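Local coordinates for protein 3-methyladenine dna-glycosylase (Archaeoglobus fulgidus, PDB 2JHN) that belongs to the HhH-GPD superfamily of DNA repair proteins and pairs that helical fold with a domain resembling the TATA-box binding protein, at residues Val46-Tyr51 / Ile58-Asn63; Asn234-Asp239 / Arg272-Ile277. The protein carries 1 engineered substitution. All coordinates share one frame; numbering follows the deposited sequence.

Interaction 1. Residues Val46-Tyr51 / Ile58-Asn63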
loop_
_atom_site.group_PDB
_atom_site.type_symbol
_atom_site.label_atom_id
_atom_site.label_comp_id
_atom_site.label_asym_id
_atom_site.label_seq_id
_atom_site.Cartn_x
_atom_site.Cartn_y
_atom_site.Cartn_z
ATOM N N VAL A 46 -17.516 -6.759 5.788
ATOM C CA VAL A 46 -17.695 -7.998 5.045
ATOM C C VAL A 46 -16.364 -8.736 4.877
ATOM O O VAL A 46 -15.278 -8.118 4.908
ATOM C CB VAL A 46 -18.390 -7.771 3.662
ATOM C CG1 VAL A 46 -19.805 -7.240 3.862
ATOM C CG2 VAL A 46 -17.583 -6.826 2.764
ATOM N N ALA A 47 -16.460 -10.052 4.722
ATOM C CA ALA A 47 -15.309 -10.907 4.459
ATOM C C ALA A 47 -15.062 -10.937 2.945
ATOM O O ALA A 47 -16.003 -11.092 2.149
ATOM C CB ALA A 47 -15.564 -12.322 4.987
ATOM N N VAL A 48 -13.807 -10.738 2.545
ATOM C CA VAL A 48 -13.406 -10.888 1.141
ATOM C C VAL A 48 -12.125 -11.714 1.110
ATOM O O VAL A 48 -11.236 -11.504 1.932
ATOM C CB VAL A 48 -13.172 -9.534 0.420
ATOM C CG1 VAL A 48 -12.759 -9.764 -1.047
ATOM C CG2 VAL A 48 -14.442 -8.674 0.438
ATOM N N MET A 49 -12.041 -12.669 0.174
ATOM C CA MET A 49 -10.792 -13.377 -0.074
ATOM C C MET A 49 -10.598 -13.512 -1.579
ATOM O O MET A 49 -11.559 -13.458 -2.351
ATOM C CB MET A 49 -10.772 -14.751 0.613
ATOM C CG MET A 49 -11.610 -15.779 -0.079
ATOM S SD MET A 49 -11.847 -17.246 0.929
ATOM C CE MET A 49 -10.280 -18.027 0.777
ATOM N N ALA A 50 -9.354 -13.668 -1.995
ATOM C CA ALA A 50 -9.047 -13.753 -3.421
ATOM C C ALA A 50 -7.815 -14.612 -3.642
ATOM O O ALA A 50 -6.915 -14.650 -2.813
ATOM C CB ALA A 50 -8.861 -12.362 -4.035
ATOM N N TYR A 51 -7.793 -15.294 -4.787
ATOM C CA TYR A 51 -6.732 -16.229 -5.129
ATOM C C TYR A 51 -6.911 -16.556 -6.615
ATOM O O TYR A 51 -8.026 -16.471 -7.138
ATOM C CB TYR A 51 -6.814 -17.505 -4.266
ATOM C CG TYR A 51 -8.168 -18.189 -4.350
ATOM C CD1 TYR A 51 -8.423 -19.143 -5.342
ATOM C CD2 TYR A 51 -9.189 -17.892 -3.441
ATOM C CE1 TYR A 51 -9.681 -19.769 -5.440
ATOM C CE2 TYR A 51 -10.448 -18.519 -3.522
ATOM C CZ TYR A 51 -10.674 -19.470 -4.533
ATOM O OH TYR A 51 -11.896 -20.104 -4.658
ATOM N N ILE A 58 -8.664 -14.193 -11.420
ATOM C CA ILE A 58 -8.633 -14.147 -9.964
ATOM C C ILE A 58 -10.050 -14.434 -9.454
ATOM O O ILE A 58 -11.006 -13.743 -9.798
ATOM C CB ILE A 58 -8.124 -12.750 -9.424
ATOM C CG1 ILE A 58 -6.740 -12.384 -10.006
ATOM C CG2 ILE A 58 -8.143 -12.704 -7.876
ATOM C CD1 ILE A 58 -5.613 -13.435 -9.818
ATOM N N VAL A 59 -10.163 -15.472 -8.643
ATOM C CA VAL A 59 -11.413 -15.771 -7.958
ATOM C C VAL A 59 -11.542 -14.932 -6.683
ATOM O O VAL A 59 -10.570 -14.780 -5.930
ATOM C CB VAL A 59 -11.504 -17.269 -7.632
ATOM C CG1 VAL A 59 -12.803 -17.594 -6.821
ATOM C CG2 VAL A 59 -11.434 -18.070 -8.925
ATOM N N VAL A 60 -12.738 -14.392 -6.477
ATOM C CA VAL A 60 -13.124 -13.714 -5.224
ATOM C C VAL A 60 -14.282 -14.460 -4.533
ATOM O O VAL A 60 -15.265 -14.844 -5.173
ATOM C CB VAL A 60 -13.516 -12.232 -5.448
ATOM C CG1 VAL A 60 -13.760 -11.530 -4.100
ATOM C CG2 VAL A 60 -12.421 -11.472 -6.241
ATOM N N GLU A 61 -14.127 -14.678 -3.238
ATOM C CA GLU A 61 -15.215 -15.170 -2.396
ATOM C C GLU A 61 -15.416 -14.216 -1.225
ATOM O O GLU A 61 -14.472 -13.536 -0.779
ATOM C CB GLU A 61 -14.885 -16.566 -1.875
ATOM C CG GLU A 61 -14.700 -17.626 -2.955
ATOM C CD GLU A 61 -14.478 -19.014 -2.368
ATOM O OE1 GLU A 61 -15.309 -19.459 -1.546
ATOM O OE2 GLU A 61 -13.480 -19.667 -2.725
ATOM N N GLY A 62 -16.641 -14.174 -0.707
ATOM C CA GLY A 62 -16.940 -13.299 0.419
ATOM C C GLY A 62 -18.418 -13.319 0.738
ATOM O O GLY A 62 -19.196 -13.962 0.028
ATOM N N ASN A 63 -18.804 -12.595 1.788
ATOM C CA ASN A 63 -20.189 -12.627 2.263
ATOM C C ASN A 63 -20.989 -11.358 1.971
ATOM O O ASN A 63 -22.062 -11.147 2.555
ATOM C CB ASN A 63 -20.252 -13.008 3.743
ATOM C CG ASN A 63 -19.682 -11.943 4.649
ATOM O OD1 ASN A 63 -19.118 -10.941 4.182
ATOM N ND2 ASN A 63 -19.837 -12.142 5.963
#
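The Y51 hydroxyl donates to E61: OH lies 2.5 Å from OE2, on the anti side of the carboxylate. OE2 sits at the edge of the tyrosine ring, close to its plane. The ring and carboxylate planes are 70° apart. Y51 CG stands between the backbone N and the carbonyl carbon (chi1 55°), and the ring lies alongside V59. V59 CB is 4.1 Å from the ring centroid, a CH-pi contact over one face, offset toward the rim. V59 CG1 reaches Y51 OH at 3.4 Å. M49 runs beside E61 on this same side of the sheet, with M49 CG 3.8 Å from E61 CB. The opposite side is aliphatic: V48 CG1 meets V60 CG1 at 3.7 Å, and A50 CB touches I58 and V60. The backbones form an antiparallel ladder with hydrogen-bonded pairs M49-E61 and Y51-V59. N63 extends it with its side chain. A47 N donates to N63 OD1 (2.9 Å) from 42° above the amide carbonyl plane, and N63 N donates back to A47 O (3.2 Å). Together the segments make a beta hairpin in the TBP-like domain. Strand 34-41 pairs with 46-51 and strand 2-5 with 58-63. W69 and L76 of helix 69-80 pack against V60, L76 also against V48. M1 touches Y51, V59 and E61, while strand 150-153 meets A47 and N63.

Interaction 2. Residues Asn234-Asp239 / Arg272-Ile277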
loop_
_atom_site.group_PDB
_atom_site.type_symbol
_atom_site.label_atom_id
_atom_site.label_comp_id
_atom_site.label_asym_id
_atom_site.label_seq_id
_atom_site.Cartn_x
_atom_site.Cartn_y
_atom_site.Cartn_z
ATOM N N ASN A 234 0.606 10.118 -9.091
ATOM C CA ASN A 234 1.959 10.006 -9.599
ATOM C C ASN A 234 2.885 11.057 -8.968
ATOM O O ASN A 234 3.368 11.990 -9.638
ATOM C CB ASN A 234 1.957 10.097 -11.121
ATOM C CG ASN A 234 3.280 9.658 -11.729
ATOM O OD1 ASN A 234 3.942 8.765 -11.198
ATOM N ND2 ASN A 234 3.672 10.289 -12.830
ATOM N N VAL A 235 3.108 10.906 -7.665
ATOM C CA VAL A 235 3.960 11.790 -6.901
ATOM C C VAL A 235 5.091 10.904 -6.395
ATOM O O VAL A 235 4.852 9.827 -5.836
ATOM C CB VAL A 235 3.158 12.455 -5.758
ATOM C CG1 VAL A 235 4.054 13.228 -4.819
ATOM C CG2 VAL A 235 2.072 13.375 -6.356
ATOM N N PHE A 236 6.325 11.305 -6.628
ATOM C CA PHE A 236 7.409 10.361 -6.381
ATOM C C PHE A 236 8.128 10.766 -5.104
ATOM O O PHE A 236 8.742 11.843 -5.067
ATOM C CB PHE A 236 8.359 10.298 -7.586
ATOM C CG PHE A 236 9.359 9.164 -7.510
ATOM C CD1 PHE A 236 8.975 7.852 -7.848
ATOM C CD2 PHE A 236 10.671 9.408 -7.110
ATOM C CE1 PHE A 236 9.909 6.785 -7.784
ATOM C CE2 PHE A 236 11.617 8.376 -7.026
ATOM C CZ PHE A 236 11.226 7.050 -7.375
ATOM N N PRO A 237 8.050 9.916 -4.051
ATOM C CA PRO A 237 8.588 10.255 -2.714
ATOM C C PRO A 237 10.107 10.080 -2.574
ATOM O O PRO A 237 10.597 9.101 -1.976
ATOM C CB PRO A 237 7.825 9.310 -1.781
ATOM C CG PRO A 237 7.598 8.075 -2.634
ATOM C CD PRO A 237 7.444 8.563 -4.070
ATOM N N ALA A 238 10.831 11.055 -3.094
ATOM C CA ALA A 238 12.287 10.957 -3.248
ATOM C C ALA A 238 13.074 11.016 -1.927
ATOM O O ALA A 238 14.233 10.561 -1.864
ATOM C CB ALA A 238 12.756 12.048 -4.239
ATOM N N ASP A 239 12.471 11.579 -0.875
ATOM C CA ASP A 239 13.107 11.584 0.457
ATOM C C ASP A 239 13.135 10.200 1.108
ATOM O O ASP A 239 13.864 9.984 2.063
ATOM C CB ASP A 239 12.455 12.606 1.411
ATOM C CG ASP A 239 12.564 14.022 0.900
ATOM O OD1 ASP A 239 13.698 14.567 0.910
ATOM O OD2 ASP A 239 11.522 14.582 0.464
ATOM N N ARG A 272 5.293 9.167 -16.542
ATOM C CA ARG A 272 3.912 8.891 -16.119
ATOM C C ARG A 272 3.817 7.579 -15.311
ATOM O O ARG A 272 2.790 7.275 -14.703
ATOM C CB ARG A 272 2.960 8.852 -17.321
ATOM C CG ARG A 272 3.178 7.722 -18.327
ATOM C CD ARG A 272 2.720 8.186 -19.734
ATOM N NE ARG A 272 2.837 7.153 -20.758
ATOM C CZ ARG A 272 3.922 6.921 -21.497
ATOM N NH1 ARG A 272 5.032 7.635 -21.337
ATOM N NH2 ARG A 272 3.890 5.946 -22.403
ATOM N N PHE A 273 4.882 6.796 -15.360
ATOM C CA PHE A 273 4.927 5.481 -14.694
ATOM C C PHE A 273 5.710 5.478 -13.383
ATOM O O PHE A 273 5.980 4.405 -12.825
ATOM C CB PHE A 273 5.476 4.418 -15.659
ATOM C CG PHE A 273 4.537 4.094 -16.773
ATOM C CD1 PHE A 273 3.301 3.476 -16.521
ATOM C CD2 PHE A 273 4.873 4.421 -18.092
ATOM C CE1 PHE A 273 2.419 3.196 -17.561
ATOM C CE2 PHE A 273 3.981 4.136 -19.131
ATOM C CZ PHE A 273 2.780 3.531 -18.886
ATOM N N ALA A 274 6.041 6.662 -12.860
ATOM C CA ALA A 274 6.851 6.753 -11.627
ATOM C C ALA A 274 6.222 5.986 -10.440
ATOM O O ALA A 274 6.946 5.325 -9.681
ATOM C CB ALA A 274 7.103 8.208 -11.222
ATOM N N ARG A 275 4.886 6.089 -10.294
ATOM C CA ARG A 275 4.172 5.367 -9.195
ATOM C C ARG A 275 4.266 3.828 -9.298
ATOM O O ARG A 275 4.381 3.147 -8.296
ATOM C CB ARG A 275 2.697 5.814 -9.100
ATOM C CG ARG A 275 2.093 5.630 -7.682
ATOM C CD ARG A 275 0.575 5.820 -7.707
ATOM N NE ARG A 275 -0.069 4.651 -8.295
ATOM C CZ ARG A 275 -0.338 3.538 -7.624
ATOM N NH1 ARG A 275 -0.046 3.453 -6.332
ATOM N NH2 ARG A 275 -0.885 2.499 -8.253
ATOM N N ASP A 276 4.215 3.282 -10.519
ATOM C CA ASP A 276 4.390 1.844 -10.719
ATOM C C ASP A 276 5.837 1.456 -10.454
ATOM O O ASP A 276 6.141 0.491 -9.736
ATOM C CB ASP A 276 4.030 1.500 -12.177
ATOM C CG ASP A 276 2.605 1.822 -12.502
ATOM O OD1 ASP A 276 1.716 1.049 -12.092
ATOM O OD2 ASP A 276 2.363 2.851 -13.188
ATOM N N ILE A 277 6.755 2.233 -11.016
ATOM C CA ILE A 277 8.186 1.960 -10.792
ATOM C C ILE A 277 8.568 2.036 -9.304
ATOM O O ILE A 277 9.424 1.302 -8.826
ATOM C CB ILE A 277 9.064 2.902 -11.680
ATOM C CG1 ILE A 277 8.798 2.574 -13.158
ATOM C CG2 ILE A 277 10.568 2.822 -11.290
ATOM C CD1 ILE A 277 9.255 3.690 -14.137
#
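N234 and F236 both hold CG anti to the backbone N (chi1 -166° and -169°), and both side chains reach A274 at the start of helix 274-287. The N234 amide is the polar part of the contact. R275 N donates to N234 OD1 at 3.0 Å, nearly along the C=O axis, but the N-H...O angle is bent to 137°. The same oxygen packs on A274 CB at 3.2 Å. At the other end of the amide, ND2 lies over the turn before the helix, 3.6 Å from R272 CA, and hydrogen-bonds to G271 O. The two bonds fix the rotation of the amide. F236 is the apolar part. Its CD1 is 3.9 Å from A274 CB and 3.7 Å from A274 O, which lies at the ring edge near the plane. The ring also packs on L278 and L281 of the helix, and meets F270 edge-to-face. The loop between helices 220-229 and 241-251 thus meets the first turn through the bond from R275 N and through packing of the F236 ring. R275 bends away, and its NH1 bonds to S228 O and G112 O. F273 occupies the N-cap position, and its side chain has no polar atom to accept a bond there. I277 N bonds back to F273 O at the start of the helix, whereas R275 N lies too early for a partner from its own helix. N234 OD1 serves that N-H instead, and the partial positive charge expected at a helix N-terminus would probably favour a carbonyl oxygen here.

Overall arrangement
Interactions 1 and 2 belong to different parts of the fold and do not touch. Their centres are about 30 Å apart, and their nearest atoms about 16 Å. They lie on opposite sides of the chain's centre. Interaction 1 is a local hairpin contact in the TBP-like sheet, and the E61 side chain is about 7 Å from a bound mercury ion. Interaction 2 ties a loop to the start of helix 274-287, 33 residues further on. Loop 234-239 follows the helix-hairpin-helix motif, whose hairpin holds a sodium ion, and probably belongs to the Gly/Pro-Asp region that gives the HhH-GPD superfamily its name. Glycerol, probably from the crystallisation liquor, lies about 3 Å from the F236 side chain.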